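Local coordinates for protein NAD-dependent dehydrogenase (Rhizobium meliloti, PDB 4Z0P) that catalyses the NADPH-dependent reduction of glyoxylate and hydroxypyruvate, and is seen here with NADPH and oxalate bound, at residues A[8-13]-A[17-22]; A[21-26]-A[292-297]; A[33-38]-A[43-48]; A[59-64]-A[78-83]; A[243-248]-A[273-278]. One frame throughout, in Å; residues are numbered along the deposited sequence. Where two conformers were deposited one is given.

Contact 1. Residues A[8-13]-A[17-22]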
# COMPACT_ATOMS: atom_id res chain seq x y z
N VAL A 8 39.29 -3.73 -0.48
CA VAL A 8 38.07 -3.27 -1.12
C VAL A 8 37.87 -1.85 -0.66
O VAL A 8 37.86 -1.59 0.54
CB VAL A 8 36.81 -4.10 -0.73
CG1 VAL A 8 35.57 -3.57 -1.44
CG2 VAL A 8 37.00 -5.56 -1.08
N ILE A 9 37.77 -0.95 -1.62
CA ILE A 9 37.45 0.46 -1.35
C ILE A 9 35.93 0.59 -1.25
O ILE A 9 35.21 0.10 -2.11
CB ILE A 9 37.94 1.35 -2.50
CG1 ILE A 9 39.47 1.35 -2.55
CG2 ILE A 9 37.39 2.76 -2.37
CD1 ILE A 9 40.04 1.75 -3.90
N VAL A 10 35.49 1.29 -0.20
CA VAL A 10 34.07 1.59 0.02
C VAL A 10 33.94 3.13 0.03
O VAL A 10 34.51 3.82 0.88
CB VAL A 10 33.57 0.98 1.34
CG1 VAL A 10 32.12 1.40 1.62
CG2 VAL A 10 33.67 -0.54 1.30
N ASP A 11 33.22 3.66 -0.97
CA ASP A 11 32.98 5.11 -1.09
C ASP A 11 31.51 5.33 -1.39
O ASP A 11 31.13 5.59 -2.54
CB ASP A 11 33.86 5.73 -2.17
CG ASP A 11 33.79 7.22 -2.20
OD1 ASP A 11 33.27 7.85 -1.28
OD2 ASP A 11 34.28 7.80 -3.17
N LEU A 12 30.70 5.23 -0.34
CA LEU A 12 29.25 5.21 -0.45
C LEU A 12 28.62 6.35 0.28
O LEU A 12 28.68 6.39 1.51
CB LEU A 12 28.71 3.92 0.18
CG LEU A 12 29.08 2.61 -0.50
CD1 LEU A 12 28.64 1.42 0.35
CD2 LEU A 12 28.49 2.54 -1.88
N LYS A 13 27.95 7.25 -0.45
CA LYS A 13 27.27 8.37 0.19
C LYS A 13 25.88 7.90 0.61
O LYS A 13 24.88 8.28 0.01
CB LYS A 13 27.21 9.58 -0.74
CG LYS A 13 26.76 10.87 -0.09
CD LYS A 13 27.33 12.08 -0.85
CE LYS A 13 26.74 13.40 -0.38
NZ LYS A 13 25.45 13.72 -1.07
N GLU A 17 25.86 5.73 9.57
CA GLU A 17 25.66 4.71 10.59
C GLU A 17 25.35 3.35 9.96
O GLU A 17 25.75 2.32 10.49
CB GLU A 17 24.54 5.11 11.58
CG GLU A 17 24.88 6.31 12.47
CD GLU A 17 24.83 7.68 11.77
OE1 GLU A 17 24.34 7.79 10.62
OE2 GLU A 17 25.32 8.66 12.39
N GLU A 18 24.65 3.34 8.83
CA GLU A 18 24.34 2.07 8.13
C GLU A 18 25.59 1.44 7.51
O GLU A 18 25.78 0.22 7.57
CB GLU A 18 23.27 2.28 7.05
CG GLU A 18 21.94 2.68 7.63
CD GLU A 18 20.81 2.68 6.61
OE1 GLU A 18 20.98 2.11 5.51
OE2 GLU A 18 19.75 3.22 6.94
N VAL A 19 26.43 2.28 6.90
CA VAL A 19 27.66 1.77 6.28
C VAL A 19 28.60 1.24 7.38
O VAL A 19 29.10 0.12 7.29
CB VAL A 19 28.37 2.83 5.42
CG1 VAL A 19 29.69 2.27 4.85
CG2 VAL A 19 27.47 3.27 4.27
N GLU A 20 28.76 2.03 8.44
CA GLU A 20 29.63 1.67 9.56
C GLU A 20 29.20 0.35 10.18
O GLU A 20 30.02 -0.53 10.39
CB GLU A 20 29.59 2.74 10.63
CG GLU A 20 30.21 4.07 10.24
CD GLU A 20 29.74 5.24 11.10
OE1 GLU A 20 29.04 5.03 12.12
OE2 GLU A 20 30.07 6.39 10.76
N ALA A 21 27.90 0.20 10.44
CA ALA A 21 27.35 -1.05 10.98
C ALA A 21 27.62 -2.26 10.09
O ALA A 21 27.92 -3.34 10.58
CB ALA A 21 25.85 -0.91 11.23
N ALA A 22 27.52 -2.09 8.77
CA ALA A 22 27.72 -3.19 7.83
C ALA A 22 29.19 -3.59 7.64
O ALA A 22 29.45 -4.67 7.15
CB ALA A 22 27.10 -2.82 6.47

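Contact 2. Residues A[21-26]-A[292-297]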
# COMPACT_ATOMS: atom_id res chain seq x y z
N ALA A 21 27.90 0.20 10.44
CA ALA A 21 27.35 -1.05 10.98
C ALA A 21 27.62 -2.26 10.09
O ALA A 21 27.92 -3.34 10.58
CB ALA A 21 25.85 -0.91 11.23
N ALA A 22 27.52 -2.09 8.77
CA ALA A 22 27.72 -3.19 7.83
C ALA A 22 29.19 -3.59 7.64
O ALA A 22 29.45 -4.67 7.15
CB ALA A 22 27.10 -2.82 6.47
N LEU A 23 30.13 -2.71 7.99
CA LEU A 23 31.57 -2.97 7.80
C LEU A 23 32.06 -4.13 8.66
O LEU A 23 32.96 -4.85 8.25
CB LEU A 23 32.40 -1.73 8.13
CG LEU A 23 32.32 -0.52 7.21
CD1 LEU A 23 33.11 0.64 7.80
CD2 LEU A 23 32.81 -0.84 5.81
N ALA A 24 31.45 -4.32 9.84
CA ALA A 24 31.81 -5.40 10.77
C ALA A 24 31.64 -6.78 10.14
O ALA A 24 30.53 -7.18 9.80
CB ALA A 24 30.96 -5.31 12.02
N GLY A 25 32.75 -7.50 9.98
CA GLY A 25 32.72 -8.81 9.35
C GLY A 25 32.52 -8.81 7.84
O GLY A 25 32.40 -9.88 7.24
N ALA A 26 32.50 -7.64 7.19
CA ALA A 26 32.38 -7.59 5.74
C ALA A 26 33.73 -7.97 5.13
O ALA A 26 34.76 -7.72 5.73
CB ALA A 26 31.97 -6.21 5.28
N ALA A 292 23.40 -6.34 2.54
CA ALA A 292 23.08 -7.10 1.34
C ALA A 292 23.98 -6.69 0.16
O ALA A 292 24.40 -7.54 -0.62
CB ALA A 292 21.58 -6.94 0.99
N LEU A 293 24.26 -5.39 0.04
CA LEU A 293 25.21 -4.88 -0.94
C LEU A 293 26.57 -5.54 -0.80
O LEU A 293 27.13 -6.03 -1.79
CB LEU A 293 25.32 -3.37 -0.81
CG LEU A 293 26.33 -2.70 -1.75
CD1 LEU A 293 25.97 -2.89 -3.22
CD2 LEU A 293 26.41 -1.23 -1.35
N PHE A 294 27.09 -5.59 0.42
CA PHE A 294 28.40 -6.20 0.64
C PHE A 294 28.39 -7.72 0.38
O PHE A 294 29.34 -8.24 -0.19
CB PHE A 294 28.94 -5.90 2.04
CG PHE A 294 29.29 -4.46 2.28
CD1 PHE A 294 29.51 -3.54 1.23
CD2 PHE A 294 29.49 -4.03 3.58
CE1 PHE A 294 29.86 -2.23 1.49
CE2 PHE A 294 29.84 -2.70 3.85
CZ PHE A 294 30.02 -1.81 2.79
N VAL A 295 27.30 -8.41 0.73
CA VAL A 295 27.19 -9.84 0.38
C VAL A 295 27.24 -10.04 -1.14
O VAL A 295 27.94 -10.93 -1.65
CB VAL A 295 25.91 -10.46 0.99
CG1 VAL A 295 25.61 -11.84 0.40
CG2 VAL A 295 26.06 -10.54 2.50
N HIS A 296 26.49 -9.20 -1.85
CA HIS A 296 26.47 -9.19 -3.32
C HIS A 296 27.86 -8.95 -3.91
O HIS A 296 28.30 -9.70 -4.78
CB HIS A 296 25.42 -8.18 -3.82
CG HIS A 296 25.74 -7.51 -5.12
ND1 HIS A 296 25.37 -8.05 -6.34
CD2 HIS A 296 26.31 -6.31 -5.39
CE1 HIS A 296 25.72 -7.21 -7.31
NE2 HIS A 296 26.30 -6.16 -6.76
N VAL A 297 28.56 -7.94 -3.39
CA VAL A 297 29.91 -7.64 -3.87
C VAL A 297 30.86 -8.82 -3.58
O VAL A 297 31.63 -9.22 -4.47
CB VAL A 297 30.47 -6.33 -3.30
CG1 VAL A 297 31.92 -6.10 -3.72
CG2 VAL A 297 29.63 -5.14 -3.77

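Contact 3. Residues A[33-38]-A[43-48]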
# COMPACT_ATOMS: atom_id res chain seq x y z
N ILE A 33 38.62 -0.29 3.06
CA ILE A 33 39.07 1.09 3.14
C ILE A 33 37.83 1.95 2.89
O ILE A 33 37.43 2.17 1.75
CB ILE A 33 40.17 1.37 2.10
CG1 ILE A 33 41.35 0.42 2.29
CG2 ILE A 33 40.64 2.80 2.20
CD1 ILE A 33 42.38 0.47 1.19
N ASP A 34 37.22 2.43 3.99
CA ASP A 34 36.03 3.25 3.93
C ASP A 34 36.44 4.70 3.79
O ASP A 34 36.97 5.31 4.73
CB ASP A 34 35.20 3.06 5.19
CG ASP A 34 33.92 3.87 5.19
OD1 ASP A 34 33.60 4.59 4.22
OD2 ASP A 34 33.19 3.79 6.23
N LEU A 35 36.19 5.26 2.62
CA LEU A 35 36.58 6.63 2.33
C LEU A 35 35.76 7.71 3.04
O LEU A 35 36.11 8.89 2.98
CB LEU A 35 36.69 6.88 0.84
CG LEU A 35 37.68 5.99 0.07
CD1 LEU A 35 37.79 6.41 -1.40
CD2 LEU A 35 39.08 5.99 0.69
N ALA A 36 34.71 7.34 3.76
CA ALA A 36 34.06 8.27 4.67
C ALA A 36 34.88 8.57 5.93
O ALA A 36 34.59 9.53 6.64
CB ALA A 36 32.71 7.73 5.06
N ASP A 37 35.86 7.73 6.21
CA ASP A 37 36.73 7.88 7.39
C ASP A 37 37.86 8.85 7.05
O ASP A 37 38.66 8.58 6.13
CB ASP A 37 37.32 6.53 7.75
CG ASP A 37 38.11 6.54 9.06
OD1 ASP A 37 38.52 7.60 9.56
OD2 ASP A 37 38.33 5.43 9.58
N PRO A 38 37.91 10.00 7.75
CA PRO A 38 38.99 10.93 7.46
C PRO A 38 40.41 10.34 7.52
O PRO A 38 41.33 10.86 6.87
CB PRO A 38 38.82 12.03 8.52
CG PRO A 38 37.37 11.99 8.86
CD PRO A 38 37.00 10.53 8.78
N ARG A 43 45.38 8.19 1.68
CA ARG A 43 45.86 6.83 1.38
C ARG A 43 45.98 6.72 -0.14
O ARG A 43 45.04 7.03 -0.87
CB ARG A 43 44.85 5.83 1.95
CG ARG A 43 45.02 4.34 1.63
CD ARG A 43 46.22 3.73 2.28
NE ARG A 43 46.30 2.29 1.99
CZ ARG A 43 45.66 1.32 2.65
NH1 ARG A 43 44.86 1.60 3.68
NH2 ARG A 43 45.85 0.05 2.30
N ASP A 44 47.14 6.30 -0.62
CA ASP A 44 47.25 5.98 -2.04
C ASP A 44 46.45 4.71 -2.33
O ASP A 44 46.55 3.73 -1.57
CB ASP A 44 48.69 5.77 -2.45
CG ASP A 44 48.80 5.63 -3.93
OD1 ASP A 44 48.88 6.67 -4.61
OD2 ASP A 44 48.75 4.50 -4.39
N LEU A 45 45.67 4.71 -3.40
CA LEU A 45 44.79 3.60 -3.69
C LEU A 45 45.20 2.80 -4.93
O LEU A 45 44.38 2.02 -5.46
CB LEU A 45 43.35 4.08 -3.79
CG LEU A 45 42.81 4.80 -2.54
CD1 LEU A 45 41.41 5.37 -2.78
CD2 LEU A 45 42.81 3.87 -1.34
N SER A 46 46.45 2.96 -5.37
CA SER A 46 46.96 2.11 -6.44
C SER A 46 47.06 0.65 -6.00
O SER A 46 47.20 0.34 -4.83
CB SER A 46 48.33 2.59 -6.90
OG SER A 46 48.30 3.93 -7.30
N GLY A 47 47.00 -0.24 -6.97
CA GLY A 47 47.12 -1.66 -6.72
C GLY A 47 45.92 -2.34 -6.10
O GLY A 47 45.99 -3.52 -5.82
N ILE A 48 44.82 -1.61 -5.94
CA ILE A 48 43.60 -2.13 -5.35
C ILE A 48 42.62 -2.49 -6.47
O ILE A 48 42.41 -1.69 -7.38
CB ILE A 48 42.98 -1.10 -4.38
CG1 ILE A 48 43.94 -0.86 -3.21
CG2 ILE A 48 41.60 -1.59 -3.90
CD1 ILE A 48 43.49 0.25 -2.28

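Contact 4. Residues A[59-64]-A[78-83]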
# COMPACT_ATOMS: atom_id res chain seq x y z
N ASP A 59 37.75 12.84 -7.95
CA ASP A 59 39.11 12.28 -8.06
C ASP A 59 39.28 10.78 -7.75
O ASP A 59 40.40 10.28 -7.78
CB ASP A 59 40.11 13.11 -7.25
CG ASP A 59 40.00 12.93 -5.74
OD1 ASP A 59 38.91 12.57 -5.24
OD2 ASP A 59 41.01 13.19 -5.05
N LEU A 60 38.20 10.07 -7.45
CA LEU A 60 38.35 8.68 -7.00
C LEU A 60 39.14 7.81 -7.97
O LEU A 60 40.10 7.13 -7.56
CB LEU A 60 37.04 7.99 -6.69
CG LEU A 60 37.21 6.53 -6.18
CD1 LEU A 60 38.20 6.36 -5.02
CD2 LEU A 60 35.87 5.96 -5.80
N PHE A 61 38.80 7.85 -9.25
CA PHE A 61 39.49 6.96 -10.18
C PHE A 61 40.93 7.40 -10.51
O PHE A 61 41.72 6.58 -10.93
CB PHE A 61 38.67 6.67 -11.45
CG PHE A 61 37.38 5.98 -11.16
CD1 PHE A 61 37.37 4.83 -10.36
CD2 PHE A 61 36.18 6.48 -11.63
CE1 PHE A 61 36.19 4.20 -10.04
CE2 PHE A 61 34.99 5.84 -11.31
CZ PHE A 61 34.99 4.70 -10.52
N SER A 62 41.28 8.66 -10.27
CA SER A 62 42.70 9.02 -10.43
C SER A 62 43.54 8.44 -9.25
O SER A 62 44.69 8.06 -9.42
CB SER A 62 42.89 10.54 -10.59
OG SER A 62 42.49 11.20 -9.43
N ARG A 63 42.93 8.34 -8.09
CA ARG A 63 43.58 7.69 -6.93
C ARG A 63 43.66 6.18 -7.00
O ARG A 63 44.62 5.59 -6.50
CB ARG A 63 42.81 8.00 -5.68
CG ARG A 63 42.82 9.45 -5.30
CD ARG A 63 41.91 9.59 -4.08
NE ARG A 63 42.53 9.06 -2.85
CZ ARG A 63 41.91 8.99 -1.67
NH1 ARG A 63 40.64 9.40 -1.56
NH2 ARG A 63 42.55 8.48 -0.59
N ALA A 64 42.66 5.57 -7.63
CA ALA A 64 42.54 4.13 -7.74
C ALA A 64 42.58 3.67 -9.20
O ALA A 64 41.58 3.21 -9.73
CB ALA A 64 41.27 3.67 -7.04
N ASP A 78 23.74 5.81 -13.91
CA ASP A 78 23.87 7.02 -14.73
C ASP A 78 24.90 8.01 -14.16
O ASP A 78 25.62 8.65 -14.91
CB ASP A 78 22.54 7.70 -14.96
CG ASP A 78 21.81 8.01 -13.66
OD1 ASP A 78 21.47 7.06 -12.92
OD2 ASP A 78 21.59 9.21 -13.40
N HIS A 79 25.00 8.13 -12.85
CA HIS A 79 26.06 8.94 -12.25
C HIS A 79 27.46 8.35 -12.33
O HIS A 79 28.40 9.03 -12.75
CB HIS A 79 25.70 9.36 -10.81
CG HIS A 79 26.77 10.16 -10.16
ND1 HIS A 79 26.99 11.49 -10.46
CD2 HIS A 79 27.75 9.80 -9.30
CE1 HIS A 79 28.03 11.92 -9.77
NE2 HIS A 79 28.52 10.91 -9.07
N VAL A 80 27.65 7.05 -11.98
CA VAL A 80 28.99 6.49 -11.98
C VAL A 80 29.59 6.49 -13.38
O VAL A 80 30.78 6.64 -13.53
CB VAL A 80 29.10 5.06 -11.33
CG1 VAL A 80 28.41 4.01 -12.13
CG2 VAL A 80 30.54 4.63 -11.13
N LEU A 81 28.72 6.35 -14.39
CA LEU A 81 29.21 6.40 -15.79
C LEU A 81 29.83 7.72 -16.16
O LEU A 81 30.61 7.77 -17.10
CB LEU A 81 28.09 6.05 -16.78
CG LEU A 81 27.64 4.58 -16.76
CD1 LEU A 81 26.39 4.42 -17.61
CD2 LEU A 81 28.73 3.66 -17.30
N THR A 82 29.49 8.78 -15.42
CA THR A 82 30.03 10.12 -15.70
C THR A 82 31.30 10.44 -14.94
O THR A 82 31.91 11.47 -15.19
CB THR A 82 29.02 11.23 -15.36
OG1 THR A 82 28.86 11.36 -13.93
CG2 THR A 82 27.66 10.96 -16.02
N LEU A 83 31.69 9.58 -14.00
CA LEU A 83 32.85 9.90 -13.17
C LEU A 83 34.12 9.93 -13.97
O LEU A 83 34.41 9.03 -14.80
CB LEU A 83 32.95 8.96 -11.97
CG LEU A 83 31.85 9.08 -10.94
CD1 LEU A 83 31.87 7.85 -10.06
CD2 LEU A 83 31.97 10.36 -10.14

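Contact 5. Residues A[243-248]-A[273-278]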
# COMPACT_ATOMS: atom_id res chain seq x y z
N ASP A 243 6.61 20.83 -16.97
CA ASP A 243 5.41 20.25 -17.57
C ASP A 243 4.55 19.54 -16.53
O ASP A 243 3.33 19.62 -16.59
CB ASP A 243 5.78 19.24 -18.65
CG ASP A 243 6.39 19.87 -19.88
OD1 ASP A 243 6.55 21.11 -19.97
OD2 ASP A 243 6.68 19.10 -20.82
N ILE A 244 5.17 18.85 -15.58
CA ILE A 244 4.43 18.22 -14.49
C ILE A 244 3.61 19.28 -13.77
O ILE A 244 2.41 19.13 -13.54
CB ILE A 244 5.36 17.48 -13.49
CG1 ILE A 244 6.07 16.28 -14.14
CG2 ILE A 244 4.54 16.98 -12.31
CD1 ILE A 244 7.14 15.66 -13.25
N LEU A 245 4.28 20.38 -13.42
CA LEU A 245 3.60 21.48 -12.70
C LEU A 245 2.45 22.10 -13.52
O LEU A 245 1.36 22.32 -12.97
CB LEU A 245 4.60 22.55 -12.28
CG LEU A 245 5.59 22.12 -11.19
CD1 LEU A 245 6.78 23.06 -11.11
CD2 LEU A 245 4.88 22.05 -9.86
N GLU A 246 2.70 22.40 -14.80
CA GLU A 246 1.66 22.92 -15.70
C GLU A 246 0.46 21.99 -15.76
O GLU A 246 -0.69 22.44 -15.70
CB GLU A 246 2.19 23.08 -17.13
CG GLU A 246 3.04 24.31 -17.35
CD GLU A 246 3.00 24.77 -18.79
OE1 GLU A 246 2.93 25.99 -19.01
OE2 GLU A 246 3.05 23.89 -19.69
N CYS A 247 0.74 20.69 -15.86
CA CYS A 247 -0.32 19.70 -15.98
C CYS A 247 -1.08 19.47 -14.69
O CYS A 247 -2.27 19.20 -14.73
CB CYS A 247 0.23 18.38 -16.49
SG CYS A 247 0.71 18.46 -18.24
N LEU A 248 -0.41 19.56 -13.54
CA LEU A 248 -1.12 19.54 -12.27
C LEU A 248 -2.01 20.76 -12.10
O LEU A 248 -3.16 20.66 -11.63
CB LEU A 248 -0.12 19.43 -11.10
CG LEU A 248 0.60 18.09 -10.98
CD1 LEU A 248 1.85 18.21 -10.12
CD2 LEU A 248 -0.34 17.00 -10.44
N TRP A 273 6.79 20.75 -2.86
CA TRP A 273 6.62 20.50 -1.44
C TRP A 273 5.21 20.77 -0.94
O TRP A 273 4.74 20.10 -0.01
CB TRP A 273 7.59 21.32 -0.61
CG TRP A 273 9.08 21.10 -0.87
CD1 TRP A 273 9.94 21.97 -1.48
CD2 TRP A 273 9.86 19.98 -0.47
NE1 TRP A 273 11.21 21.45 -1.48
CE2 TRP A 273 11.20 20.23 -0.87
CE3 TRP A 273 9.57 18.79 0.19
CZ2 TRP A 273 12.23 19.34 -0.63
CZ3 TRP A 273 10.62 17.89 0.44
CH2 TRP A 273 11.92 18.17 0.04
N ASP A 274 4.56 21.79 -1.49
CA ASP A 274 3.27 22.28 -0.98
C ASP A 274 2.07 21.93 -1.85
O ASP A 274 0.98 22.42 -1.57
CB ASP A 274 3.30 23.81 -0.86
CG ASP A 274 4.26 24.32 0.20
OD1 ASP A 274 4.51 23.63 1.21
OD2 ASP A 274 4.75 25.46 0.04
N MET A 275 2.23 21.11 -2.88
CA MET A 275 1.10 20.89 -3.75
C MET A 275 0.16 19.85 -3.23
O MET A 275 0.59 18.83 -2.72
CB MET A 275 1.57 20.60 -5.12
CG MET A 275 1.97 21.90 -5.74
SD MET A 275 2.85 21.51 -7.20
CE MET A 275 1.45 21.33 -8.31
N PRO A 276 -1.15 20.13 -3.36
CA PRO A 276 -2.11 19.31 -2.63
C PRO A 276 -2.22 17.85 -3.09
O PRO A 276 -2.61 17.00 -2.28
CB PRO A 276 -3.43 20.07 -2.81
CG PRO A 276 -3.27 20.84 -4.08
CD PRO A 276 -1.81 21.20 -4.15
N ASN A 277 -1.88 17.54 -4.34
CA ASN A 277 -1.97 16.14 -4.79
C ASN A 277 -0.63 15.60 -5.28
O ASN A 277 -0.60 14.72 -6.13
CB ASN A 277 -3.06 15.97 -5.86
CG ASN A 277 -4.46 16.26 -5.32
OD1 ASN A 277 -4.90 15.63 -4.36
ND2 ASN A 277 -5.16 17.22 -5.94
N VAL A 278 0.46 16.10 -4.70
CA VAL A 278 1.81 15.58 -4.93
C VAL A 278 2.40 15.04 -3.66
O VAL A 278 2.41 15.72 -2.64
CB VAL A 278 2.78 16.63 -5.50
CG1 VAL A 278 4.13 15.99 -5.77
CG2 VAL A 278 2.23 17.21 -6.80

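Contact 1. Residues A[8-13]-A[17-22]
V10 and V19 meet tip to tip where helix 16-23 lies over strand 8-12, the first two elements of a beta-alpha-beta crossover that runs on into strand 32-34 and opens the five-stranded parallel sheet of the N-terminal domain. The interaction between the two segments is wholly apolar. V10 CG1 and V19 CG1 approach to 4.1 Å, an unstrained van der Waals distance. Each of these methyls stands anti to its own backbone nitrogen (chi1 175° for V10, 177° for V19), which extends it across the gap between strand and helix. Beta-branched valine suits both places: in the strand it fits the extended backbone and covers the sheet, and on the helix it offers two short, rigid methyls, one to V10 and one to L12. L12, two residues beyond V10, points to the same side, and its end reaches L293 of helix 290-305, so helices 16-23 and 290-305 both cover this face of the sheet.

No hydrogen bond crosses the contact: the helix bonds within itself, A21 N to E17 O at 3.0 Å and A22 N to E18 O at 3.1 Å, and strand 8-12 bonds to strands 32-34 and 50-54. Charge is turned outward: E18 OE2 is hydrogen-bonded to S134 OG of the second subunit. On the inner side of the helix, the other methyl of V19, CG2, ends 4.3 Å from L12 CB.

Contact 2. Residues A[21-26]-A[292-297]
The ring of F294 carries the whole contact, with the carbonyl of A22 at its edge: A22 O lies near the ring plane, 3.6 Å from F294 CD2. Two methyls come in obliquely, A26 CB at 3.7 Å from F294 CD2 and L23 CD2 at 4.0 Å from F294 CE2. The ring of F27 also meets that of F294, the planes inclined at about 55°. An edge of polarised C-H groups is a favourable neighbour for a carbonyl oxygen, and the small side chain of A22 lets the ring come close, with A22 CB 3.8 Å from F294 CE2. Here helix 290-305, late in the chain, packs back onto the N-terminal domain, as in D-2-hydroxyacid dehydrogenases generally, and F294 also reaches V10 and L12 of strand 8-12. Were F294 cut back to an alanine, a gap would probably open beside A22 and A26, and L23 and F27 would lose their shared partner. The partners of the ring are gathered by the end of helix 16-23, where a type II turn from L23 to A26, closed by A26 N to L23 O at 3.0 Å, brings A26 back toward it. G25 takes the positive phi (73°) that such a turn requires and that glycine accommodates readily.

Contact 3. Residues A[33-38]-A[43-48]
I33 sends CG1 out anti to its carbonyl carbon, with chi2 extended at 171°, and R43 starts anti to its backbone nitrogen, then bends at chi2 (68°), so that the guanidinium comes across the end of the isoleucine. I33 CD1 lies 3.4 Å above one face of that flat group, toward its rim, and 3.7 Å from R43 NH2. The polar end of R43 meanwhile reaches E31, whose OE2 forms a salt bridge with NH1. Arginine thus does two jobs: one face rests on a hydrocarbon while NH1 pairs with the carboxylate of E31. A methionine in its place would probably leave the charge of E31 without its mate and I33 without its flat cover. The contact lies in the connection from edge strand 32-34 to strand 50-54 of the N-terminal parallel sheet. The rest of the contact is apolar: I33 CD1 meets I48 CD1 at 3.6 Å. L35 CD1 and L45 CD1 touch tip to tip at 4.0 Å, in a layer shared with I9 and L60. Two Asx turns shape the flanks: D34 OD1 accepts A36 N at 3.0 Å, and D44 OD2 accepts S46 N at 2.9 Å, both from above the carboxylate plane. G47 supplies the positive phi of the type II turn from L45 to I48.

Contact 4. Residues A[59-64]-A[78-83]
F61 and L83 cross at about a right angle, the ring corner of one resting against the base and tip of the other. F61 CE2 is 3.8 Å from L83 CB and 3.9 Å from L83 CD1. V80 stands farther off, its CG2 near the plane of the ring and 4.5 Å from F61 CZ, a loose touch at the edge. An aromatic suits position 61 because its long, flat side chain reaches from helix 60-63 to L83 and V80, and a leucine can bring both CB and CD1 to the CE2 corner of the ring. With CG anti to the carbonyl carbon (chi1 -62°), F61 leans off helix 60-63 toward the loop, and also touches L67 and L86.

Each side is held by local bonds from backbone amides and hydroxyls. The helix follows strand 50-54 of the N-terminal parallel sheet, and at its start D59 O accepts both R63 N, at 3.2 Å, and S62 OG, at 2.8 Å. Segment 78-83, on the way from strand 69-72 to 91-92, coils helically, and H79 O takes two donors from one residue: T82 N at 2.9 Å and T82 OG1 at 2.7 Å, the hydroxyl in the carbonyl plane on a lone pair. Outward again, V80 packs on V53 and L91, L60 on V53. D78 OD1 forms a salt bridge with NE of R235, a residue of the oxalate pocket to which G74, A75 and G76 also belong.

Contact 5. Residues A[243-248]-A[273-278]
L248 lays its CD1 methyl against CG2 of V278 at 3.5 Å, closer than carbons usually pack, the two side chains crossing at about a right angle. M275 meets both leucines. In the conformer given, one of two deposited, its chain bends at chi3 (85°) and turns CE toward L248, 3.6 Å from CD1, while its sulfur faces L245 CD2. Because M275 was modelled in two conformers, its distances describe one of them rather than a fixed fit. L245 and L248 are three residues apart on helix 241-250, so they project from neighbouring turns and offer two methyl-bearing branches to the loop; leucine is long enough to reach it. L248 N bonds to I244 O at 2.9 Å within the helix.

The helix is one of those covering the seven-stranded parallel sheet of the Rossmann-type NADPH-binding domain, and V278 begins strand 278-280, one of the sheet's two edge strands within the chain. Valine suits this start, combining a strand-favouring backbone with a compact surface for the helix. A weak bond from V278 N to M275 O (3.4 Å) spans P276 and N277, and the carbonyls of P276 and V278 both accept NH1 of R119, one of the residues beside the second bound oxalate. At the start of this segment, W273 stacks on H128 of the second subunit.

No hydrogen bond joins the two segments, which implies a contact held by dispersion and by exclusion of water; such non-directional packing, with a flexible thioether in it, is compatible with more than one conformer of M275.

Contacts 1 to 4 belong to the N-terminal domain and its five-stranded parallel sheet; contact 5 lies in the NADPH-binding domain, its centre about 35 to 43 Å from theirs. Contacts 1 and 2 are only about 8 Å apart between centres and share helix 16-23, while contact 3 lies about 12 Å from contact 1 between centres, beside the neighbouring strand 32-34. Contact 4 is about 14 Å from contact 3 between centres, linked to it by a probable hydrogen bond from R63 NH2 to R43 O. Along the chain 1, 3, 4 and 5 follow in series, and contact 2 encloses 3, 4 and 5, since helix 290-305 returns to the first domain. The chain therefore passes twice between domains, with cofactor and an oxalate between them.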